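Local coordinates for putative acetylornithine deacetylase (Sulfolobus tokodaii, PDB 3VPC), which probably joins glutamate to the C-terminal glutamate of the carrier protein LysW at the expense of ATP, a step of arginine biosynthesis, at residues L89-L94 and V247-N252; P102-A107 and I165-I170. All blocks are in the same frame, centred on the assembly; numbering follows the deposited sequence. Where two conformers were deposited one is given.

Interaction 1 (L89-L94 and V247-N252); sequences LTYSKL and VVNELN. With ADP (adenosine-5'-diphosphate), chain E.
Y91 reaches from helix 87-97 to the backbone of N249 on strand 245-252. Its OH makes a weak hydrogen bond of 2.7 Å to N249 O. The phenol runs beside the N249 amide in the same direction. The phenol ring and the amide plane are turned 38° apart. V248 O comes to the ring edge, 3.6 Å from Y91 CE2. It is buried and finds no hydrogen-bond partner. The N249 side chain starts away from the helix, with CG anti to the backbone N (chi1 -175°). This carries the amide to the nucleotide, where N249 ND2 donates to O1A of ADP over 3.0 Å. N249 OD1 accepts from K127, so both ends of the amide are engaged.

Away from the phenol the contact is apolar. L94 CD1 packs on V248 CG1 at 3.6 Å, and the L94 branch comes roughly perpendicular to the V248 side chain. T90 sends its methyl to L251, with CG2 3.9 Å from CD1. Its hydroxyl turns back to V83 O in its own chain. A225 of helix 216-229 also packs on L94 and V248.

Two successive residues, N249 and E250, sit across from the single residue D237 of strand 233-241, which makes a classic beta bulge. E250 binds both magnesium ions of the enzyme and N252 binds one. The strand therefore carries the metal-binding and phosphate-facing side of an ATP-grasp active site.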
# COMPACT_ATOMS: atom_id res chain seq x y z
N LEU A 89 19.18 9.33 8.61
CA LEU A 89 19.47 10.63 9.20
C LEU A 89 20.28 10.49 10.50
O LEU A 89 21.25 11.22 10.70
CB LEU A 89 18.18 11.40 9.43
CG LEU A 89 17.26 11.64 8.23
CD1 LEU A 89 16.10 12.50 8.64
CD2 LEU A 89 18.02 12.31 7.05
N THR A 90 19.89 9.55 11.35
CA THR A 90 20.70 9.21 12.54
C THR A 90 22.17 8.81 12.19
O THR A 90 23.12 9.39 12.73
CB THR A 90 20.04 8.11 13.35
OG1 THR A 90 18.88 8.66 14.01
CG2 THR A 90 21.00 7.58 14.40
N TYR A 91 22.33 7.85 11.27
CA TYR A 91 23.67 7.38 10.89
C TYR A 91 24.51 8.53 10.32
O TYR A 91 25.72 8.61 10.58
CB TYR A 91 23.61 6.23 9.87
CG TYR A 91 23.07 4.93 10.41
CD1 TYR A 91 22.26 4.10 9.62
CD2 TYR A 91 23.35 4.54 11.73
CE1 TYR A 91 21.76 2.90 10.13
CE2 TYR A 91 22.88 3.33 12.21
CZ TYR A 91 22.07 2.53 11.42
OH TYR A 91 21.59 1.34 11.95
N SER A 92 23.87 9.41 9.56
CA SER A 92 24.55 10.56 8.96
C SER A 92 25.17 11.50 10.00
O SER A 92 26.32 11.92 9.86
CB SER A 92 23.60 11.33 8.04
OG SER A 92 23.18 10.49 6.99
N LYS A 93 24.40 11.82 11.05
CA LYS A 93 24.88 12.69 12.14
C LYS A 93 26.01 12.03 12.91
O LYS A 93 27.00 12.69 13.28
CB LYS A 93 23.75 13.01 13.15
CG LYS A 93 22.53 13.73 12.60
CD LYS A 93 22.91 14.93 11.74
CE LYS A 93 21.68 15.78 11.46
NZ LYS A 93 21.94 16.82 10.43
N LEU A 94 25.85 10.74 13.21
CA LEU A 94 26.86 9.99 13.94
C LEU A 94 28.15 9.82 13.10
O LEU A 94 29.25 10.07 13.59
CB LEU A 94 26.32 8.62 14.36
CG LEU A 94 25.08 8.64 15.26
CD1 LEU A 94 24.50 7.24 15.45
CD2 LEU A 94 25.39 9.25 16.63
N VAL A 247 29.00 -0.03 18.43
CA VAL A 247 28.47 0.81 17.36
C VAL A 247 27.03 1.18 17.69
O VAL A 247 26.31 0.38 18.29
CB VAL A 247 28.52 0.11 15.96
CG1 VAL A 247 29.93 -0.34 15.63
CG2 VAL A 247 27.55 -1.06 15.91
N VAL A 248 26.62 2.38 17.28
CA VAL A 248 25.24 2.82 17.50
C VAL A 248 24.38 2.32 16.36
O VAL A 248 24.68 2.56 15.19
CB VAL A 248 25.13 4.36 17.61
CG1 VAL A 248 23.66 4.78 17.88
CG2 VAL A 248 26.06 4.87 18.69
N ASN A 249 23.32 1.59 16.70
CA ASN A 249 22.41 1.06 15.69
C ASN A 249 21.16 1.91 15.49
O ASN A 249 20.70 2.07 14.36
CB ASN A 249 22.00 -0.37 16.01
CG ASN A 249 21.15 -0.99 14.91
OD1 ASN A 249 21.50 -0.91 13.73
ND2 ASN A 249 20.04 -1.58 15.28
N GLU A 250 20.60 2.43 16.58
CA GLU A 250 19.30 3.11 16.58
C GLU A 250 19.30 4.14 17.70
O GLU A 250 19.94 3.93 18.73
CB GLU A 250 18.19 2.11 16.97
CG GLU A 250 17.43 1.42 15.86
CD GLU A 250 16.27 2.27 15.35
OE1 GLU A 250 15.17 2.28 15.96
OE2 GLU A 250 16.45 2.94 14.33
N LEU A 251 18.56 5.24 17.51
CA LEU A 251 18.04 6.02 18.63
C LEU A 251 16.51 6.07 18.57
O LEU A 251 15.92 6.06 17.49
CB LEU A 251 18.62 7.42 18.68
CG LEU A 251 20.01 7.48 19.34
CD1 LEU A 251 21.13 7.51 18.31
CD2 LEU A 251 20.10 8.66 20.30
N ASN A 252 15.86 6.12 19.72
CA ASN A 252 14.40 6.17 19.74
C ASN A 252 13.98 7.43 20.47
O ASN A 252 14.42 7.66 21.60
CB ASN A 252 13.81 4.93 20.44
CG ASN A 252 12.30 4.83 20.27
OD1 ASN A 252 11.61 5.82 20.00
ND2 ASN A 252 11.78 3.59 20.38
PB ADP E . 13.98 -1.97 14.12
O1B ADP E . 14.07 -0.45 14.16
O2B ADP E . 13.93 -2.63 15.50
O3B ADP E . 12.82 -2.44 13.27
PA ADP E . 16.81 -2.63 14.05
O1A ADP E . 17.95 -2.06 13.23
O2A ADP E . 16.69 -2.26 15.54
O3A ADP E . 15.36 -2.46 13.38
O5' ADP E . 17.15 -4.19 14.09
C5' ADP E . 16.34 -5.17 14.72
C4' ADP E . 17.31 -6.24 15.21
O4' ADP E . 18.10 -6.78 14.15
C3' ADP E . 18.32 -5.65 16.17
O3' ADP E . 17.78 -5.79 17.47
C2' ADP E . 19.53 -6.51 16.04
O2' ADP E . 19.30 -7.73 16.77
C1' ADP E . 19.46 -6.92 14.58
N9 ADP E . 20.33 -6.13 13.68
C8 ADP E . 19.99 -4.99 13.03
N7 ADP E . 21.01 -4.57 12.26
C5 ADP E . 22.02 -5.44 12.41
C6 ADP E . 23.40 -5.59 11.87
N6 ADP E . 23.88 -4.68 11.00
N1 ADP E . 24.14 -6.66 12.26
C2 ADP E . 23.64 -7.57 13.14
N3 ADP E . 22.40 -7.51 13.67
C4 ADP E . 21.56 -6.49 13.34

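Interaction 2 (P102-A107 and I165-I170); sequences PDSIIA and IVQEYI. With ADP (adenosine-5'-diphosphate), chain E.
This contact is an antiparallel strand pair at the outer side, within this chain, of the four-stranded sheet, with the adenine of ADP at one end. Strand 104-107 is outermost within its chain and lies against strand 164-168. I105 and V166 form a hydrogen-bonded pair, with I105 N to V166 O and V166 N to I105 O both 2.8 Å. S104 faces Q167 and I106 faces I165 in non-hydrogen-bonded pairs. I106 CD1 lies beside I165 CG2, 4.0 Å away. A strand of the second subunit pairs with I105 and I106 and extends the sheet.

The segment 165-170 leads into the adenine pocket of the ATP-grasp fold. I170 N donates to N1 of ADP at 2.9 Å in a nearly straight bond. The adenine N6 donates to E168 O and to Q167 OE1. The Q167 side chain leaves with CG anti to the carbonyl carbon (chi1 -56°) and runs on extended, which brings its amide alongside P102. Q167 NE2 donates to S104 OG at 3.0 Å, with the hydroxyl tilted 22° from the amide plane. S104 OG in turn donates to P102 O. K127 also binds Q167 OE1. A leucine in place of Q167 would probably leave adenine N6 without one acceptor and S104 OG without its donor.

E168 OE2 takes the backbone N-H of D103 at 2.8 Å, again nearly straight. The two carboxylates stack with planes 11° apart, and K244 makes salt bridges to both, probably offsetting their like charge.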
# COMPACT_ATOMS: atom_id res chain seq x y z
N PRO A 102 27.25 0.62 12.24
CA PRO A 102 27.54 -0.53 11.38
C PRO A 102 27.95 0.02 10.01
O PRO A 102 27.35 1.00 9.56
CB PRO A 102 26.18 -1.25 11.25
CG PRO A 102 25.38 -0.76 12.42
CD PRO A 102 25.83 0.63 12.67
N ASP A 103 28.95 -0.57 9.38
CA ASP A 103 29.33 -0.18 8.02
C ASP A 103 28.09 -0.22 7.13
O ASP A 103 27.42 -1.26 7.01
CB ASP A 103 30.43 -1.08 7.46
CG ASP A 103 31.76 -0.95 8.22
OD1 ASP A 103 32.05 0.10 8.86
OD2 ASP A 103 32.55 -1.91 8.13
N SER A 104 27.76 0.92 6.52
CA SER A 104 26.49 1.04 5.81
C SER A 104 26.62 1.62 4.44
O SER A 104 27.45 2.49 4.21
CB SER A 104 25.49 1.90 6.59
OG SER A 104 25.20 1.33 7.84
N ILE A 105 25.75 1.16 3.55
CA ILE A 105 25.63 1.69 2.20
C ILE A 105 24.14 1.92 1.97
O ILE A 105 23.32 1.04 2.23
CB ILE A 105 26.20 0.71 1.11
CG1 ILE A 105 27.69 0.38 1.36
CG2 ILE A 105 26.05 1.33 -0.27
CD1 ILE A 105 28.17 -0.84 0.50
N ILE A 106 23.80 3.12 1.51
CA ILE A 106 22.43 3.47 1.22
C ILE A 106 22.12 3.22 -0.27
O ILE A 106 22.84 3.68 -1.15
CB ILE A 106 22.19 4.97 1.52
CG1 ILE A 106 22.51 5.31 2.99
CG2 ILE A 106 20.78 5.38 1.13
CD1 ILE A 106 22.18 4.21 4.02
N ALA A 107 21.02 2.53 -0.54
CA ALA A 107 20.59 2.31 -1.94
C ALA A 107 19.16 2.75 -2.11
O ALA A 107 18.29 2.38 -1.32
CB ALA A 107 20.73 0.83 -2.31
N ILE A 165 19.10 0.20 3.64
CA ILE A 165 20.34 0.39 4.38
C ILE A 165 21.06 -0.96 4.40
O ILE A 165 20.62 -1.91 5.03
CB ILE A 165 20.12 0.86 5.86
CG1 ILE A 165 19.24 2.13 5.91
CG2 ILE A 165 21.46 1.13 6.50
CD1 ILE A 165 18.90 2.62 7.33
N VAL A 166 22.17 -1.04 3.66
CA VAL A 166 22.88 -2.29 3.45
C VAL A 166 24.12 -2.28 4.33
O VAL A 166 25.03 -1.48 4.14
CB VAL A 166 23.24 -2.43 1.94
CG1 VAL A 166 24.02 -3.73 1.68
CG2 VAL A 166 21.98 -2.37 1.09
N GLN A 167 24.15 -3.20 5.30
CA GLN A 167 25.13 -3.18 6.37
C GLN A 167 25.93 -4.46 6.52
O GLN A 167 25.47 -5.56 6.14
CB GLN A 167 24.41 -2.96 7.71
CG GLN A 167 23.57 -1.72 7.76
CD GLN A 167 23.13 -1.40 9.15
OE1 GLN A 167 22.73 -2.28 9.91
NE2 GLN A 167 23.21 -0.11 9.51
N GLU A 168 27.12 -4.31 7.09
CA GLU A 168 27.85 -5.43 7.62
C GLU A 168 26.93 -6.18 8.57
O GLU A 168 26.08 -5.57 9.24
CB GLU A 168 29.10 -4.97 8.38
CG GLU A 168 28.80 -4.21 9.71
CD GLU A 168 30.07 -3.83 10.44
OE1 GLU A 168 30.93 -4.73 10.64
OE2 GLU A 168 30.21 -2.66 10.81
N TYR A 169 27.08 -7.50 8.61
CA TYR A 169 26.35 -8.32 9.57
C TYR A 169 27.22 -8.50 10.82
O TYR A 169 28.29 -9.12 10.78
CB TYR A 169 26.01 -9.69 8.94
CG TYR A 169 25.28 -10.62 9.90
CD1 TYR A 169 24.31 -10.12 10.77
CD2 TYR A 169 25.55 -12.00 9.93
CE1 TYR A 169 23.63 -10.95 11.64
CE2 TYR A 169 24.87 -12.84 10.81
CZ TYR A 169 23.91 -12.30 11.67
OH TYR A 169 23.20 -13.11 12.55
N ILE A 170 26.75 -7.94 11.93
CA ILE A 170 27.53 -7.92 13.15
C ILE A 170 27.13 -9.09 14.04
O ILE A 170 25.99 -9.24 14.40
CB ILE A 170 27.39 -6.60 13.95
CG1 ILE A 170 27.89 -5.43 13.10
CG2 ILE A 170 28.20 -6.70 15.25
CD1 ILE A 170 27.53 -4.06 13.64
PB ADP E . 13.98 -1.97 14.12
O1B ADP E . 14.07 -0.45 14.16
O2B ADP E . 13.93 -2.63 15.50
O3B ADP E . 12.82 -2.44 13.27
PA ADP E . 16.81 -2.63 14.05
O1A ADP E . 17.95 -2.06 13.23
O2A ADP E . 16.69 -2.26 15.54
O3A ADP E . 15.36 -2.46 13.38
O5' ADP E . 17.15 -4.19 14.09
C5' ADP E . 16.34 -5.17 14.72
C4' ADP E . 17.31 -6.24 15.21
O4' ADP E . 18.10 -6.78 14.15
C3' ADP E . 18.32 -5.65 16.17
O3' ADP E . 17.78 -5.79 17.47
C2' ADP E . 19.53 -6.51 16.04
O2' ADP E . 19.30 -7.73 16.77
C1' ADP E . 19.46 -6.92 14.58
N9 ADP E . 20.33 -6.13 13.68
C8 ADP E . 19.99 -4.99 13.03
N7 ADP E . 21.01 -4.57 12.26
C5 ADP E . 22.02 -5.44 12.41
C6 ADP E . 23.40 -5.59 11.87
N6 ADP E . 23.88 -4.68 11.00
N1 ADP E . 24.14 -6.66 12.26
C2 ADP E . 23.64 -7.57 13.14
N3 ADP E . 22.40 -7.51 13.67
C4 ADP E . 21.56 -6.49 13.34

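In the fold
Both interactions are largely buried and both reach ADP, but at different ends. Interaction 1 serves the phosphate and metal side; interaction 2 serves the adenine. Interaction 1 lies nearer the centre of the chain and joins a helix to a strand mostly by apolar side chains, with the tyrosine hydroxyl reaching a backbone oxygen in a weak bond. Interaction 2 joins two strands mainly by backbone bonds and includes the exposed D103. Both also touch the second subunit. Helix 87-97 and strand 104-107 follow each other in sequence. The contacts meet where Y91 OH lies 3.3 Å from Q167 NE2, a probable weak hydrogen bond, and where V247 packs on P102 and I170.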